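PDB 4PBQ: putative TRAP PERIPLASMIC SOLUTE BINDING PROTEIN, which binds L-gulonate in its interdomain cleft and probably delivers such sugar acids to a TRAP transporter of the inner membrane. Local coordinates for residues A[35-40]-A[142-147]; A[208-213]-A[270-275]. All blocks are in the same frame, centred on the assembly; numbering follows the deposited sequence.

Interaction 1: residues A[35-40]-A[142-147]. With 2UF (L-gulonate), chain D.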
ATOM      1  N   ASP A  35      13.932   4.363  -4.305  1.00  7.12           N
ATOM      2  CA  ASP A  35      14.538   5.425  -3.506  1.00  9.72           C
ATOM      3  C   ASP A  35      14.103   6.829  -3.879  1.00 13.27           C
ATOM      4  O   ASP A  35      14.463   7.791  -3.187  1.00 13.08           O
ATOM      5  CB  ASP A  35      16.049   5.290  -3.473  1.00  8.65           C
ATOM      6  CG  ASP A  35      16.728   5.543  -4.818  1.00 21.70           C
ATOM      7  OD1 ASP A  35      16.089   5.863  -5.828  1.00 17.39           O
ATOM      8  OD2 ASP A  35      17.961   5.437  -4.847  1.00 24.15           O
ATOM      9  N   ILE A  36      13.323   6.976  -4.950  1.00 11.93           N
ATOM     10  CA  ILE A  36      12.750   8.279  -5.254  1.00 10.92           C
ATOM     11  C   ILE A  36      11.239   8.314  -5.042  1.00 12.03           C
ATOM     12  O   ILE A  36      10.577   9.305  -5.356  1.00 11.42           O
ATOM     13  CB  ILE A  36      13.139   8.811  -6.651  1.00 13.39           C
ATOM     14  CG1 ILE A  36      12.842   7.800  -7.751  1.00 14.55           C
ATOM     15  CG2 ILE A  36      14.615   9.180  -6.668  1.00 20.89           C
ATOM     16  CD1 ILE A  36      11.381   7.575  -7.980  1.00 19.20           C
ATOM     17  N   HIS A  37      10.693   7.239  -4.483  1.00  7.98           N
ATOM     18  CA  HIS A  37       9.299   7.283  -4.046  1.00  8.00           C
ATOM     19  C   HIS A  37       9.156   8.313  -2.902  1.00  7.12           C
ATOM     20  O   HIS A  37      10.058   8.454  -2.054  1.00  8.07           O
ATOM     21  CB  HIS A  37       8.844   5.878  -3.597  1.00  9.31           C
ATOM     22  CG  HIS A  37       7.372   5.759  -3.407  1.00  7.09           C
ATOM     23  ND1 HIS A  37       6.767   5.948  -2.185  1.00  8.64           N
ATOM     24  CD2 HIS A  37       6.380   5.461  -4.281  1.00  8.35           C
ATOM     25  CE1 HIS A  37       5.465   5.771  -2.315  1.00 10.44           C
ATOM     26  NE2 HIS A  37       5.206   5.493  -3.575  1.00  7.91           N
ATOM     27  N   PRO A  38       8.013   9.002  -2.827  1.00  7.14           N
ATOM     28  CA  PRO A  38       7.850   9.954  -1.702  1.00  7.99           C
ATOM     29  C   PRO A  38       8.056   9.393  -0.291  1.00  8.30           C
ATOM     30  O   PRO A  38       8.544  10.099   0.591  1.00  8.83           O
ATOM     31  CB  PRO A  38       6.409  10.450  -1.887  1.00  8.00           C
ATOM     32  CG  PRO A  38       6.235  10.435  -3.394  1.00 14.59           C
ATOM     33  CD  PRO A  38       6.932   9.140  -3.811  1.00  9.18           C
ATOM     34  N   SER A  39       7.672   8.149  -0.060  1.00  7.93           N
ATOM     35  CA  SER A  39       7.949   7.492   1.215  1.00  6.23           C
ATOM     36  C   SER A  39       9.444   7.469   1.532  1.00  7.76           C
ATOM     37  O   SER A  39       9.851   7.721   2.672  1.00  9.32           O
ATOM     38  CB  SER A  39       7.355   6.059   1.255  1.00  7.54           C
ATOM     39  OG  SER A  39       7.924   5.243   0.257  1.00  9.29           O
ATOM     40  N   HIS A  40      10.278   7.200   0.538  1.00  5.56           N
ATOM     41  CA  HIS A  40      11.703   7.105   0.798  1.00  7.00           C
ATOM     42  C   HIS A  40      12.270   8.478   1.073  1.00  9.70           C
ATOM     43  O   HIS A  40      13.057   8.643   1.992  1.00  8.55           O
ATOM     44  CB  HIS A  40      12.474   6.506  -0.371  1.00  6.64           C
ATOM     45  CG  HIS A  40      13.893   6.180  -0.024  1.00  6.22           C
ATOM     46  ND1 HIS A  40      14.250   5.015   0.608  1.00 10.10           N
ATOM     47  CD2 HIS A  40      15.041   6.874  -0.188  1.00 10.74           C
ATOM     48  CE1 HIS A  40      15.553   5.002   0.830  1.00 10.24           C
ATOM     49  NE2 HIS A  40      16.056   6.122   0.353  1.00 10.91           N
ATOM     50  N   GLY A 142       0.963   6.007   6.014  1.00  8.15           N
ATOM     51  CA  GLY A 142       1.289   6.819   4.862  1.00  6.92           C
ATOM     52  C   GLY A 142       0.541   6.355   3.628  1.00  9.47           C
ATOM     53  O   GLY A 142      -0.240   5.406   3.673  1.00 10.39           O
HETATM   54  N   MSE A 143       0.838   6.990   2.506  1.00  8.88           N
HETATM   55  CA  MSE A 143       0.126   6.752   1.258  1.00 11.98           C
HETATM   56  C   MSE A 143       1.008   6.120   0.188  1.00 10.49           C
HETATM   57  O   MSE A 143       2.109   6.585  -0.105  1.00  9.13           O
HETATM   58  CB  MSE A 143      -0.457   8.091   0.752  1.00  6.39           C
HETATM   59  CG  MSE A 143      -0.926   8.082  -0.676  1.00 12.22           C
HETATM   60 SE   MSE A 143      -1.646   9.786  -1.315  1.00 10.48          SE
HETATM   61  CE  MSE A 143      -1.247   9.597  -3.180  1.00 10.02           C
ATOM     62  N   ASN A 144       0.523   5.015  -0.383  1.00  5.10           N
ATOM     63  CA  ASN A 144       1.024   4.563  -1.661  1.00  8.53           C
ATOM     64  C   ASN A 144       0.045   4.988  -2.765  1.00  5.56           C
ATOM     65  O   ASN A 144       0.454   5.463  -3.815  1.00  7.21           O
ATOM     66  CB  ASN A 144       1.287   3.054  -1.640  1.00  5.68           C
ATOM     67  CG  ASN A 144       2.542   2.711  -0.880  1.00 11.17           C
ATOM     68  OD1 ASN A 144       3.460   3.511  -0.835  1.00 11.14           O
ATOM     69  ND2 ASN A 144       2.585   1.541  -0.274  1.00 10.86           N
ATOM     70  N   GLY A 145      -1.259   4.840  -2.501  1.00  9.09           N
ATOM     71  CA  GLY A 145      -2.260   5.480  -3.320  1.00  8.04           C
ATOM     72  C   GLY A 145      -3.335   4.555  -3.860  1.00  5.76           C
ATOM     73  O   GLY A 145      -3.321   3.334  -3.606  1.00  7.95           O
ATOM     74  N   PHE A 146      -4.274   5.150  -4.588  1.00  7.62           N
ATOM     75  CA  PHE A 146      -5.251   4.334  -5.300  1.00  6.09           C
ATOM     76  C   PHE A 146      -4.599   3.503  -6.363  1.00  8.41           C
ATOM     77  O   PHE A 146      -3.716   3.958  -7.083  1.00  7.81           O
ATOM     78  CB  PHE A 146      -6.322   5.205  -5.905  1.00  6.67           C
ATOM     79  CG  PHE A 146      -7.292   5.749  -4.895  1.00  8.73           C
ATOM     80  CD1 PHE A 146      -8.376   4.995  -4.471  1.00 10.20           C
ATOM     81  CD2 PHE A 146      -7.106   7.008  -4.367  1.00  8.19           C
ATOM     82  CE1 PHE A 146      -9.265   5.496  -3.543  1.00  9.91           C
ATOM     83  CE2 PHE A 146      -7.986   7.533  -3.428  1.00 11.18           C
ATOM     84  CZ  PHE A 146      -9.068   6.788  -3.009  1.00 11.49           C
ATOM     85  N   ARG A 147      -5.107   2.285  -6.520  1.00  5.63           N
ATOM     86  CA  ARG A 147      -4.548   1.380  -7.497  1.00  6.29           C
ATOM     87  C   ARG A 147      -5.249   1.490  -8.859  1.00  6.71           C
ATOM     88  O   ARG A 147      -6.472   1.626  -8.938  1.00  7.47           O
ATOM     89  CB  ARG A 147      -4.627  -0.060  -6.965  1.00  7.17           C
ATOM     90  CG  ARG A 147      -3.892  -0.229  -5.638  1.00  7.90           C
ATOM     91  CD  ARG A 147      -4.058  -1.568  -5.056  1.00  6.23           C
ATOM     92  NE  ARG A 147      -3.216  -2.617  -5.630  1.00  5.05           N
ATOM     93  CZ  ARG A 147      -2.005  -2.936  -5.197  1.00  4.35           C
ATOM     94  NH1 ARG A 147      -1.472  -2.288  -4.165  1.00  5.47           N
ATOM     95  NH2 ARG A 147      -1.347  -3.918  -5.763  1.00  6.50           N
TER
HETATM   96  O6A 2UF D 401       3.093  -6.002  -4.430  1.00  6.48           O
HETATM   97  C6  2UF D 401       2.157  -5.197  -4.532  1.00 10.19           C
HETATM   98  O6B 2UF D 401       1.451  -5.034  -5.539  1.00  8.56           O
HETATM   99  C5  2UF D 401       1.890  -4.287  -3.315  1.00  8.06           C
HETATM  100  O5  2UF D 401       1.325  -3.079  -3.775  1.00  5.42           O
HETATM  101  C4  2UF D 401       0.925  -4.968  -2.319  1.00  8.76           C
HETATM  102  O4  2UF D 401       1.551  -6.133  -1.756  1.00  6.81           O
HETATM  103  C3  2UF D 401       0.525  -3.969  -1.212  1.00  5.48           C
HETATM  104  O3  2UF D 401       1.685  -3.307  -0.602  1.00  5.86           O
HETATM  105  C2  2UF D 401      -0.284  -4.658  -0.100  1.00  6.75           C
HETATM  106  O2  2UF D 401      -0.865  -3.597   0.633  1.00  6.20           O
HETATM  107  C1  2UF D 401      -1.448  -5.522  -0.675  1.00  4.97           C
HETATM  108  O1  2UF D 401      -2.234  -5.983   0.436  1.00  6.69           O
HETATM  109  O   HOH W   1       2.937   4.545  -4.839  1.00  7.62           O

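Interaction 2: residues A[208-213]-A[270-275]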
ATOM      1  N   PRO A 208      -0.556   1.520  -7.615  1.00  7.24           N
ATOM      2  CA  PRO A 208      -0.705   2.968  -7.760  1.00  8.15           C
ATOM      3  C   PRO A 208       0.127   3.521  -8.909  1.00  8.67           C
ATOM      4  O   PRO A 208       1.134   2.909  -9.303  1.00  7.44           O
ATOM      5  CB  PRO A 208      -0.237   3.514  -6.394  1.00  8.13           C
ATOM      6  CG  PRO A 208      -0.386   2.347  -5.450  1.00  7.09           C
ATOM      7  CD  PRO A 208      -0.069   1.137  -6.286  1.00  6.10           C
ATOM      8  N   TYR A 209      -0.270   4.689  -9.414  1.00  7.57           N
ATOM      9  CA  TYR A 209       0.475   5.377 -10.475  1.00  8.42           C
ATOM     10  C   TYR A 209       1.974   5.479 -10.175  1.00  7.57           C
ATOM     11  O   TYR A 209       2.790   5.234 -11.059  1.00  8.06           O
ATOM     12  CB  TYR A 209      -0.080   6.792 -10.719  1.00  8.36           C
ATOM     13  CG  TYR A 209      -1.229   6.853 -11.690  1.00  8.32           C
ATOM     14  CD1 TYR A 209      -1.048   6.594 -13.037  1.00 16.04           C
ATOM     15  CD2 TYR A 209      -2.493   7.208 -11.260  1.00 12.47           C
ATOM     16  CE1 TYR A 209      -2.117   6.682 -13.938  1.00 17.69           C
ATOM     17  CE2 TYR A 209      -3.549   7.266 -12.134  1.00 15.47           C
ATOM     18  CZ  TYR A 209      -3.357   7.019 -13.469  1.00 14.79           C
ATOM     19  OH  TYR A 209      -4.448   7.106 -14.323  1.00 23.50           O
HETATM   20  N   MSE A 210       2.347   5.880  -8.954  1.00  7.40           N
HETATM   21  CA  MSE A 210       3.758   6.124  -8.698  1.00  7.68           C
HETATM   22  C   MSE A 210       4.573   4.858  -8.801  1.00  9.09           C
HETATM   23  O   MSE A 210       5.668   4.889  -9.363  1.00  8.76           O
HETATM   24  CB  MSE A 210       4.010   6.824  -7.359  1.00  8.86           C
HETATM   25  CG  MSE A 210       3.392   8.206  -7.313  1.00 10.00           C
HETATM   26 SE   MSE A 210       3.880   9.204  -5.714  0.97 14.50          SE
HETATM   27  CE  MSE A 210       2.744   8.303  -4.439  1.00 14.48           C
ATOM     28  N   LEU A 211       4.045   3.733  -8.319  1.00  7.74           N
ATOM     29  CA  LEU A 211       4.728   2.464  -8.505  1.00  8.93           C
ATOM     30  C   LEU A 211       4.913   2.117  -9.994  1.00  8.31           C
ATOM     31  O   LEU A 211       5.981   1.679 -10.424  1.00  7.25           O
ATOM     32  CB  LEU A 211       3.955   1.356  -7.770  1.00  7.72           C
ATOM     33  CG  LEU A 211       4.506  -0.068  -7.681  1.00 14.55           C
ATOM     34  CD1 LEU A 211       4.492  -0.851  -8.999  1.00 10.57           C
ATOM     35  CD2 LEU A 211       5.864  -0.042  -7.089  1.00 18.55           C
ATOM     36  N   ILE A 212       3.864   2.298 -10.789  1.00  7.16           N
ATOM     37  CA  ILE A 212       3.930   2.022 -12.214  1.00  7.49           C
ATOM     38  C   ILE A 212       5.043   2.816 -12.905  1.00  7.71           C
ATOM     39  O   ILE A 212       5.742   2.289 -13.766  1.00  9.97           O
ATOM     40  CB  ILE A 212       2.553   2.266 -12.844  1.00  7.19           C
ATOM     41  CG1 ILE A 212       1.609   1.190 -12.326  1.00  9.63           C
ATOM     42  CG2 ILE A 212       2.623   2.227 -14.370  1.00 10.51           C
ATOM     43  CD1 ILE A 212       0.146   1.420 -12.697  1.00  9.54           C
ATOM     44  N   LYS A 213       5.267   4.063 -12.491  1.00  7.88           N
ATOM     45  CA  LYS A 213       6.365   4.826 -13.071  1.00  8.11           C
ATOM     46  C   LYS A 213       7.698   4.366 -12.487  1.00  8.20           C
ATOM     47  O   LYS A 213       8.646   4.104 -13.234  1.00  9.26           O
ATOM     48  CB  LYS A 213       6.229   6.323 -12.813  1.00  9.62           C
ATOM     49  CG  LYS A 213       7.309   7.131 -13.549  1.00 13.91           C
ATOM     50  CD  LYS A 213       7.415   8.569 -13.094  1.00 13.95           C
ATOM     51  CE  LYS A 213       8.645   9.187 -13.717  1.00 12.66           C
ATOM     52  NZ  LYS A 213       8.924  10.603 -13.283  1.00 16.53           N
ATOM     53  N   ILE A 270       0.734  13.168  -2.643  1.00 10.67           N
ATOM     54  CA  ILE A 270      -0.332  13.760  -3.428  1.00  9.46           C
ATOM     55  C   ILE A 270       0.234  14.619  -4.569  1.00 12.13           C
ATOM     56  O   ILE A 270      -0.200  14.493  -5.724  1.00 14.13           O
ATOM     57  CB  ILE A 270      -1.304  14.541  -2.526  1.00 10.20           C
ATOM     58  CG1 ILE A 270      -2.048  13.541  -1.637  1.00 10.48           C
ATOM     59  CG2 ILE A 270      -2.284  15.378  -3.353  1.00 15.49           C
ATOM     60  CD1 ILE A 270      -2.713  14.166  -0.432  1.00 12.51           C
ATOM     61  N   LYS A 271       1.218  15.459  -4.252  1.00  9.72           N
ATOM     62  CA  LYS A 271       1.866  16.321  -5.232  1.00 10.58           C
ATOM     63  C   LYS A 271       2.549  15.519  -6.332  1.00 14.50           C
ATOM     64  O   LYS A 271       2.412  15.838  -7.531  1.00 13.82           O
ATOM     65  CB  LYS A 271       2.868  17.238  -4.515  1.00 16.09           C
ATOM     66  CG  LYS A 271       3.669  18.178  -5.423  1.00 16.52           C
ATOM     67  CD  LYS A 271       4.733  18.915  -4.615  1.00 16.75           C
ATOM     68  CE  LYS A 271       5.698  19.662  -5.514  1.00 28.41           C
ATOM     69  NZ  LYS A 271       4.991  20.744  -6.244  1.00 32.13           N
ATOM     70  N   THR A 272       3.280  14.486  -5.920  1.00 15.01           N
ATOM     71  CA  THR A 272       4.094  13.695  -6.830  1.00 12.68           C
ATOM     72  C   THR A 272       3.212  12.840  -7.731  1.00 16.08           C
ATOM     73  O   THR A 272       3.501  12.674  -8.906  1.00 12.23           O
ATOM     74  CB  THR A 272       5.135  12.818  -6.075  1.00 11.00           C
ATOM     75  OG1 THR A 272       6.011  13.668  -5.312  1.00 11.71           O
ATOM     76  CG2 THR A 272       5.984  12.044  -7.030  1.00 14.44           C
ATOM     77  N   GLU A 273       2.110  12.333  -7.197  1.00 10.51           N
ATOM     78  CA  GLU A 273       1.227  11.489  -8.001  1.00 11.13           C
ATOM     79  C   GLU A 273       0.658  12.268  -9.191  1.00 10.61           C
ATOM     80  O   GLU A 273       0.534  11.727 -10.289  1.00 10.01           O
ATOM     81  CB  GLU A 273       0.113  10.956  -7.125  1.00 13.03           C
ATOM     82  CG  GLU A 273      -0.924  10.165  -7.871  1.00 13.30           C
ATOM     83  CD  GLU A 273      -1.941   9.600  -6.920  1.00 20.01           C
ATOM     84  OE1 GLU A 273      -2.746  10.411  -6.392  1.00 15.85           O
ATOM     85  OE2 GLU A 273      -1.877   8.361  -6.665  1.00 16.17           O
ATOM     86  N   LEU A 274       0.310  13.538  -8.969  1.00 10.70           N
ATOM     87  CA  LEU A 274      -0.155  14.405 -10.059  1.00 15.19           C
ATOM     88  C   LEU A 274       0.937  14.579 -11.114  1.00 11.22           C
ATOM     89  O   LEU A 274       0.647  14.523 -12.313  1.00 13.13           O
ATOM     90  CB  LEU A 274      -0.604  15.780  -9.542  1.00 14.16           C
ATOM     91  CG  LEU A 274      -1.825  15.824  -8.628  1.00 18.44           C
ATOM     92  CD1 LEU A 274      -2.072  17.236  -8.087  1.00 29.23           C
ATOM     93  CD2 LEU A 274      -3.071  15.326  -9.362  1.00 21.28           C
ATOM     94  N   GLU A 275       2.189  14.746 -10.676  1.00 10.32           N
ATOM     95  CA  GLU A 275       3.306  14.850 -11.623  1.00 13.33           C
ATOM     96  C   GLU A 275       3.436  13.582 -12.445  1.00 12.36           C
ATOM     97  O   GLU A 275       3.691  13.619 -13.660  1.00 10.96           O
ATOM     98  CB  GLU A 275       4.635  15.071 -10.898  1.00 14.73           C
ATOM     99  CG  GLU A 275       4.736  16.416 -10.225  1.00 17.20           C
ATOM    100  CD  GLU A 275       5.909  16.502  -9.267  1.00 21.24           C
ATOM    101  OE1 GLU A 275       6.635  15.503  -9.071  1.00 22.16           O
ATOM    102  OE2 GLU A 275       6.100  17.584  -8.702  1.00 24.53           O
TER
HETATM  103  O   HOH W   2      -2.522   6.157  -8.095  1.00 11.97           O
HETATM  104  O   HOH W   3       0.503   6.770  -6.692  1.00 10.69           O

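Interaction 1: residues A[35-40]-A[142-147]
His37 meets Asn144 where the start of helix 38-54 approaches strand 136-151, the long strand of the TRAP solute-binding fold whose Arg147 reaches the ligand. The tight part is small: CE1 of His37 stands 3.4 Å from Asn144 OD1, with the ring and amide planes turned 74° apart, and the two side chains cross at about a right angle. The amide oxygen lies oblique to the ring, whereas the carbonyl O of Met143 sits near the ring plane at its edge. His37 is the N-cap of the helix; with CG anti to the backbone N (chi1 -168°), the ring lies beside its own carbonyl carbon, close to the first turn of the helix, and ND1 accepts from Ser39 N at 3.2 Å, a donor tilted from the ring plane. Ser39 OG also bonds ND1; two bonds thus grip ND1 and help fix the ring's rotation, and Pro38 CD covers one face.

The looser side is bridged by water, which lies in the ring plane 2.8 Å from His37 NE2 and donates to Asn144 O. Asn144 and Gly145 both pair with Ser232, forming a classic beta bulge. Past it, Arg147, held by a salt bridge to Glu206, turns its guanidinium edge to L-gulonate: NH1 donates to O5 at 2.9 Å and an angle of 163°, while NH2 reaches the carboxylate oxygen O6B at 3.0 Å.

Interaction 2: residues A[208-213]-A[270-275]
Helices 209-213 and 270-275 cross at 57° with their axes 9.6 Å apart at closest approach, and the backbones come nearest at Met210 and Glu273, whose CA atoms are 6.0 Å apart. Selenomethionine Met210 carries the apolar contact. Its chain is extended at chi2 and bent at chi3 (-76°), which lays SE against the flank of Thr272, 3.8 Å from CG2, while its CG packs on Glu273 at 4.0 Å from CA. Thr272 presents its methyl, while its OG1 bonds to the carbonyl O of Leu268, one turn back.

Beside this apolar patch the link becomes polar and indirect. Glu273 OE2 lies within hydrogen-bonding distance of two waters, 2.7 and 2.9 Å from their oxygens, and each water takes a backbone N-H, one that of Tyr209, the other that of Met210, at 3.1 Å from Met210 N. The carboxylate thus reaches the first amides of helix 209-213, whose N-terminal dipole would favour a negative charge there; its OE1 is bonded to Asn112. Pro208 occupies the N-cap position. The arrangement is an oblique helix-helix packing in which two waters link a carboxylate to the first turn of the short helix, joining it to the long helix 248-281 of the periplasmic binding-protein fold.

Overall arrangement
The centres of interactions 1 and 2 lie 8 Å apart, and the contacts follow one another along the chain: residues 35-40 and 142-147 come first, then 208-213 and 270-275. They touch directly. Pro38 CG packs 3.5 Å from Met210 SE, and Pro208 CB lies 3.3 Å from Asn144 O, consistent with the antiparallel pairing of strands 136-151 and 204-208 in the mixed sheet. Helix 248-281 spans both, as Met143 packs on Glu273 and Pro38 on Leu268. Asn207 binds L-gulonate immediately before interaction 2, whereas interaction 1 includes Arg147: interaction 1 joins the start of helix 38-54 to the strand bearing Arg147, and interaction 2 joins the helix that follows Asn207 to helix 248-281.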